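PDB 2C40: inosine-uridine preferring nucleoside hydrolase family protein from Bacillus anthracis, which belongs to a family of alpha/beta proteins and holds a calcium ion and alpha-d-ribofuranose together in one pocket. Local coordinates for residues Ala105-Ile110 with Leu135-Ile140; Glu111-Thr116 with Pro139-Lys144. One frame throughout, in Å; residues are numbered along the deposited sequence.

Contact 1. Residues Ala105-Ile110 with Leu135-Ile140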
loop_
_atom_site.group_PDB
_atom_site.type_symbol
_atom_site.label_atom_id
_atom_site.label_comp_id
_atom_site.label_asym_id
_atom_site.label_seq_id
_atom_site.Cartn_x
_atom_site.Cartn_y
_atom_site.Cartn_z
ATOM N N ALA A 105 13.141 -4.739 24.199
ATOM C CA ALA A 105 13.034 -6.111 23.699
ATOM C C ALA A 105 14.111 -7.092 24.202
ATOM O O ALA A 105 13.787 -8.202 24.581
ATOM C CB ALA A 105 13.019 -6.102 22.151
ATOM N N HIS A 106 15.381 -6.694 24.216
ATOM C CA HIS A 106 16.445 -7.624 24.640
ATOM C C HIS A 106 16.340 -8.017 26.107
ATOM O O HIS A 106 16.579 -9.170 26.440
ATOM C CB HIS A 106 17.838 -7.102 24.308
ATOM C CG HIS A 106 18.218 -5.835 25.025
ATOM N ND1 HIS A 106 19.330 -5.746 25.841
ATOM C CD2 HIS A 106 17.666 -4.607 25.020
ATOM C CE1 HIS A 106 19.436 -4.514 26.308
ATOM N NE2 HIS A 106 18.434 -3.806 25.827
ATOM N N HIS A 107 15.961 -7.054 26.955
ATOM C CA HIS A 107 15.678 -7.298 28.348
ATOM C C HIS A 107 14.392 -8.076 28.560
ATOM O O HIS A 107 14.335 -8.989 29.379
ATOM C CB HIS A 107 15.603 -5.977 29.105
ATOM C CG HIS A 107 16.938 -5.357 29.372
ATOM N ND1 HIS A 107 17.072 -4.129 29.970
ATOM C CD2 HIS A 107 18.193 -5.787 29.113
ATOM C CE1 HIS A 107 18.352 -3.846 30.117
ATOM N NE2 HIS A 107 19.055 -4.830 29.593
ATOM N N HIS A 108 13.378 -7.716 27.800
ATOM C CA HIS A 108 12.121 -8.453 27.793
ATOM C C HIS A 108 12.347 -9.937 27.461
ATOM O O HIS A 108 11.781 -10.834 28.085
ATOM C CB HIS A 108 11.191 -7.789 26.779
ATOM C CG HIS A 108 9.841 -8.408 26.688
ATOM N ND1 HIS A 108 9.383 -9.039 25.538
ATOM C CD2 HIS A 108 8.838 -8.481 27.588
ATOM C CE1 HIS A 108 8.152 -9.470 25.744
ATOM N NE2 HIS A 108 7.802 -9.162 26.987
ATOM N N LEU A 109 13.164 -10.176 26.450
ATOM C CA LEU A 109 13.468 -11.522 26.020
ATOM C C LEU A 109 14.113 -12.328 27.165
ATOM O O LEU A 109 13.693 -13.448 27.464
ATOM C CB LEU A 109 14.363 -11.447 24.783
ATOM C CG LEU A 109 15.114 -12.663 24.227
ATOM C CD1 LEU A 109 14.233 -13.825 24.080
ATOM C CD2 LEU A 109 15.640 -12.236 22.869
ATOM N N ILE A 110 15.101 -11.730 27.828
ATOM C CA ILE A 110 15.797 -12.369 28.958
ATOM C C ILE A 110 14.814 -12.749 30.053
ATOM O O ILE A 110 14.804 -13.900 30.522
ATOM C CB ILE A 110 16.943 -11.439 29.533
ATOM C CG1 ILE A 110 18.088 -11.299 28.521
ATOM C CG2 ILE A 110 17.508 -11.947 30.858
ATOM C CD1 ILE A 110 19.102 -10.189 28.844
ATOM N N LEU A 135 22.137 -12.199 24.743
ATOM C CA LEU A 135 23.214 -13.153 25.002
ATOM C C LEU A 135 24.450 -12.513 25.603
ATOM O O LEU A 135 25.074 -13.052 26.528
ATOM C CB LEU A 135 23.578 -13.843 23.701
ATOM C CG LEU A 135 22.474 -14.774 23.176
ATOM C CD1 LEU A 135 22.731 -15.044 21.721
ATOM C CD2 LEU A 135 22.443 -16.096 23.989
ATOM N N TYR A 136 24.787 -11.335 25.112
ATOM C CA TYR A 136 25.943 -10.619 25.646
ATOM C C TYR A 136 25.753 -10.303 27.146
ATOM O O TYR A 136 26.636 -10.530 27.944
ATOM C CB TYR A 136 26.250 -9.382 24.811
ATOM C CG TYR A 136 27.336 -8.599 25.443
ATOM C CD1 TYR A 136 27.048 -7.380 26.101
ATOM C CD2 TYR A 136 28.647 -9.093 25.490
ATOM C CE1 TYR A 136 28.044 -6.656 26.735
ATOM C CE2 TYR A 136 29.663 -8.349 26.137
ATOM C CZ TYR A 136 29.344 -7.131 26.749
ATOM O OH TYR A 136 30.303 -6.373 27.426
ATOM N N GLU A 137 24.566 -9.847 27.515
ATOM C CA GLU A 137 24.289 -9.461 28.896
ATOM C C GLU A 137 23.967 -10.624 29.826
ATOM O O GLU A 137 24.342 -10.619 31.002
ATOM C CB GLU A 137 23.138 -8.483 28.924
ATOM C CG GLU A 137 23.502 -7.217 28.219
ATOM C CD GLU A 137 22.394 -6.201 28.179
ATOM O OE1 GLU A 137 21.558 -6.198 29.114
ATOM O OE2 GLU A 137 22.398 -5.376 27.228
ATOM N N ALA A 138 23.275 -11.621 29.299
ATOM C CA ALA A 138 22.823 -12.763 30.092
ATOM C C ALA A 138 22.989 -14.069 29.319
ATOM O O ALA A 138 22.017 -14.649 28.854
ATOM C CB ALA A 138 21.371 -12.576 30.494
ATOM N N PRO A 139 24.222 -14.545 29.166
ATOM C CA PRO A 139 24.397 -15.808 28.429
ATOM C C PRO A 139 23.746 -17.081 29.051
ATOM O O PRO A 139 23.573 -18.098 28.332
ATOM C CB PRO A 139 25.917 -15.984 28.360
ATOM C CG PRO A 139 26.490 -15.075 29.391
ATOM C CD PRO A 139 25.490 -13.986 29.659
ATOM N N ILE A 140 23.383 -17.028 30.340
ATOM C CA ILE A 140 22.601 -18.101 30.994
ATOM C C ILE A 140 21.372 -18.516 30.161
ATOM O O ILE A 140 20.904 -19.643 30.215
ATOM C CB ILE A 140 22.104 -17.641 32.408
ATOM C CG1 ILE A 140 21.504 -18.803 33.188
ATOM C CG2 ILE A 140 21.136 -16.405 32.297
ATOM C CD1 ILE A 140 21.026 -18.438 34.548
#
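His107 NE2 donates to Glu137 OE1 at 2.9 Å, in a bond that is bent, with 140° at the hydrogen. The acceptor lies close to the imidazole plane and offers its syn lone pair, yet the ring and the carboxylate planes are nearly perpendicular (79°). The other carboxylate oxygen turns to the neighbouring histidine: Glu137 OE2 stands at the ring edge of His106, 3.2 Å from CE1. One carboxylate thus faces the edges of two imidazoles that themselves partly overlap, the CD2 corner of His107 lying over a face of His106 near its rim. The extended chain of the glutamate (chi2 179°, CD anti to CB) carries CD out to the ring edges. One turn further along helix 105-115 the contact turns apolar. Ile110 sets CG1, CG2 and CD1 against the methyl of Ala138, and the closest approach is 3.7 Å from CD1 to CB. Ala138 is the first residue to leave the helical path after 129-137, so the isoleucine meets the chain where that helix stops. The contact joins helix 105-115 to the C-terminal end of helix 129-137; Leu109 turns instead to strand 120-124, and His108 bonds Tyr5 on strand 2-8.

Contact 2. Residues Glu111-Thr116 with Pro139-Lys144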
loop_
_atom_site.group_PDB
_atom_site.type_symbol
_atom_site.label_atom_id
_atom_site.label_comp_id
_atom_site.label_asym_id
_atom_site.label_seq_id
_atom_site.Cartn_x
_atom_site.Cartn_y
_atom_site.Cartn_z
ATOM N N GLU A 111 13.994 -11.782 30.466
ATOM C CA GLU A 111 13.091 -11.962 31.615
ATOM C C GLU A 111 12.000 -12.989 31.279
ATOM O O GLU A 111 11.655 -13.802 32.126
ATOM C CB GLU A 111 12.454 -10.641 32.051
ATOM C CG GLU A 111 13.341 -9.747 32.907
ATOM N N THR A 112 11.482 -12.957 30.049
ATOM C CA THR A 112 10.509 -13.948 29.608
ATOM C C THR A 112 11.132 -15.343 29.632
ATOM O O THR A 112 10.580 -16.266 30.192
ATOM C CB THR A 112 10.008 -13.713 28.160
ATOM O OG1 THR A 112 9.558 -12.377 28.022
ATOM C CG2 THR A 112 8.875 -14.672 27.821
ATOM N N LEU A 113 12.296 -15.479 29.021
ATOM C CA LEU A 113 12.918 -16.782 28.896
ATOM C C LEU A 113 13.188 -17.352 30.266
ATOM O O LEU A 113 12.873 -18.509 30.530
ATOM C CB LEU A 113 14.216 -16.727 28.094
ATOM C CG LEU A 113 14.250 -16.815 26.559
ATOM C CD1 LEU A 113 15.619 -17.270 26.112
ATOM C CD2 LEU A 113 13.253 -17.735 25.997
ATOM N N LEU A 114 13.754 -16.538 31.148
ATOM C CA LEU A 114 14.067 -17.020 32.489
ATOM C C LEU A 114 12.832 -17.216 33.370
ATOM O O LEU A 114 12.849 -18.049 34.240
ATOM C CB LEU A 114 15.113 -16.130 33.193
ATOM C CG LEU A 114 16.516 -15.921 32.578
ATOM C CD1 LEU A 114 17.342 -15.018 33.501
ATOM C CD2 LEU A 114 17.208 -17.254 32.341
ATOM N N GLN A 115 11.763 -16.477 33.144
ATOM C CA GLN A 115 10.549 -16.655 33.934
ATOM C C GLN A 115 9.698 -17.864 33.498
ATOM O O GLN A 115 9.025 -18.431 34.321
ATOM C CB GLN A 115 9.721 -15.369 33.941
ATOM N N THR A 116 9.764 -18.293 32.236
ATOM C CA THR A 116 9.035 -19.492 31.792
ATOM C C THR A 116 9.837 -20.744 32.140
ATOM O O THR A 116 11.030 -20.825 31.806
ATOM C CB THR A 116 8.765 -19.520 30.277
ATOM O OG1 THR A 116 9.961 -19.887 29.589
ATOM C CG2 THR A 116 8.242 -18.189 29.761
ATOM N N PRO A 139 24.222 -14.545 29.166
ATOM C CA PRO A 139 24.397 -15.808 28.429
ATOM C C PRO A 139 23.746 -17.081 29.051
ATOM O O PRO A 139 23.573 -18.098 28.332
ATOM C CB PRO A 139 25.917 -15.984 28.360
ATOM C CG PRO A 139 26.490 -15.075 29.391
ATOM C CD PRO A 139 25.490 -13.986 29.659
ATOM N N ILE A 140 23.383 -17.028 30.340
ATOM C CA ILE A 140 22.601 -18.101 30.994
ATOM C C ILE A 140 21.372 -18.516 30.161
ATOM O O ILE A 140 20.904 -19.643 30.215
ATOM C CB ILE A 140 22.104 -17.641 32.408
ATOM C CG1 ILE A 140 21.504 -18.803 33.188
ATOM C CG2 ILE A 140 21.136 -16.405 32.297
ATOM C CD1 ILE A 140 21.026 -18.438 34.548
ATOM N N ILE A 141 20.878 -17.582 29.383
ATOM C CA ILE A 141 19.718 -17.756 28.533
ATOM C C ILE A 141 19.850 -18.906 27.492
ATOM O O ILE A 141 18.856 -19.530 27.096
ATOM C CB ILE A 141 19.467 -16.386 27.860
ATOM C CG1 ILE A 141 18.101 -15.867 28.214
ATOM C CG2 ILE A 141 19.902 -16.308 26.394
ATOM C CD1 ILE A 141 18.170 -14.986 29.390
ATOM N N GLU A 142 21.077 -19.233 27.102
ATOM C CA GLU A 142 21.306 -20.462 26.336
ATOM C C GLU A 142 20.591 -21.665 26.965
ATOM O O GLU A 142 20.055 -22.500 26.258
ATOM C CB GLU A 142 22.790 -20.796 26.272
ATOM C CG GLU A 142 23.562 -19.823 25.411
ATOM C CD GLU A 142 25.041 -20.167 25.352
ATOM O OE1 GLU A 142 25.513 -21.011 26.152
ATOM O OE2 GLU A 142 25.724 -19.571 24.495
ATOM N N ASN A 143 20.581 -21.728 28.296
ATOM C CA ASN A 143 19.923 -22.799 29.037
ATOM C C ASN A 143 18.423 -22.859 28.846
ATOM O O ASN A 143 17.832 -23.911 29.063
ATOM C CB ASN A 143 20.152 -22.645 30.542
ATOM C CG ASN A 143 21.610 -22.702 30.920
ATOM O OD1 ASN A 143 22.448 -23.091 30.102
ATOM N ND2 ASN A 143 21.927 -22.329 32.172
ATOM N N LYS A 144 17.797 -21.741 28.489
ATOM C CA LYS A 144 16.347 -21.705 28.277
ATOM C C LYS A 144 15.909 -21.693 26.803
ATOM O O LYS A 144 14.710 -21.587 26.505
ATOM C CB LYS A 144 15.746 -20.507 29.010
ATOM C CG LYS A 144 15.956 -20.547 30.520
ATOM C CD LYS A 144 15.376 -21.776 31.226
ATOM C CE LYS A 144 13.880 -21.675 31.393
ATOM N NZ LYS A 144 13.507 -20.842 32.578
#
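Lys144 curls back onto the end of helix 105-115 through successive bends that place CD (chi2 -59°), CE (chi3 -77°) and NZ (chi4 -82°), which carries its amine to the backbone carbonyls of Leu113 and Thr116. The site belongs to a beta-alpha-beta crossover: strand 120-124, helix 129-137 and the adjacent parallel strand 145-151 are joined in turn, and the 3-10 segment 139-144 forms the return to the last of them. Two hydrogen bonds hold the amine. The one to Thr116 O is short, at 2.6 Å from NZ, and comes in tilted from the carbonyl plane. The one to Leu113 O is longer, 3.2 Å from NZ, but lies in the carbonyl plane on a lone pair. If the lysine is charged, it would be expected to balance the partial negative charge of the carbonyls at this helix C-terminus.

Beside the lysine bonds, Ile141 turns its CG1-CD1 arm to the helix, with a first torsion well away from a staggered position. Its CG1 packs 3.5 Å from Leu113 CD1, while its CD1 reaches 3.7 Å from Leu114 CG, and each leucine crosses the isoleucine at about a right angle. Leu113 also lies against Thr120 and Leu122 of strand 120-124, and a backbone hydrogen bond ties Lys144 to Thr120. On the more exposed side, Leu114 CD2 has Ile140 CG2 and Lys144 CG each at 4.0 Å, with Ile141 CD1 slightly nearer at 3.8 Å.

In the fold
Contacts 1 and 2 join helix 105-115 to one continuous run of chain, from the last turn of helix 129-137 to the brink of strand 145-151. Their centres are 8 Å apart, and Ile110 CG2 touches Ile141 CD1 at 3.4 Å, which merges the two apolar patches. Contact 1 is a surface contact, small in area, whose polar part pairs side chain with side chain. Contact 2 buries more, is partly enclosed over strand 120-124, and spends its polar bonds on backbone carbonyls at the helix end. Leu135, in segment 135-140 of contact 1, packs on Ile141 and Glu142, so the 3-10 segment touches both helices.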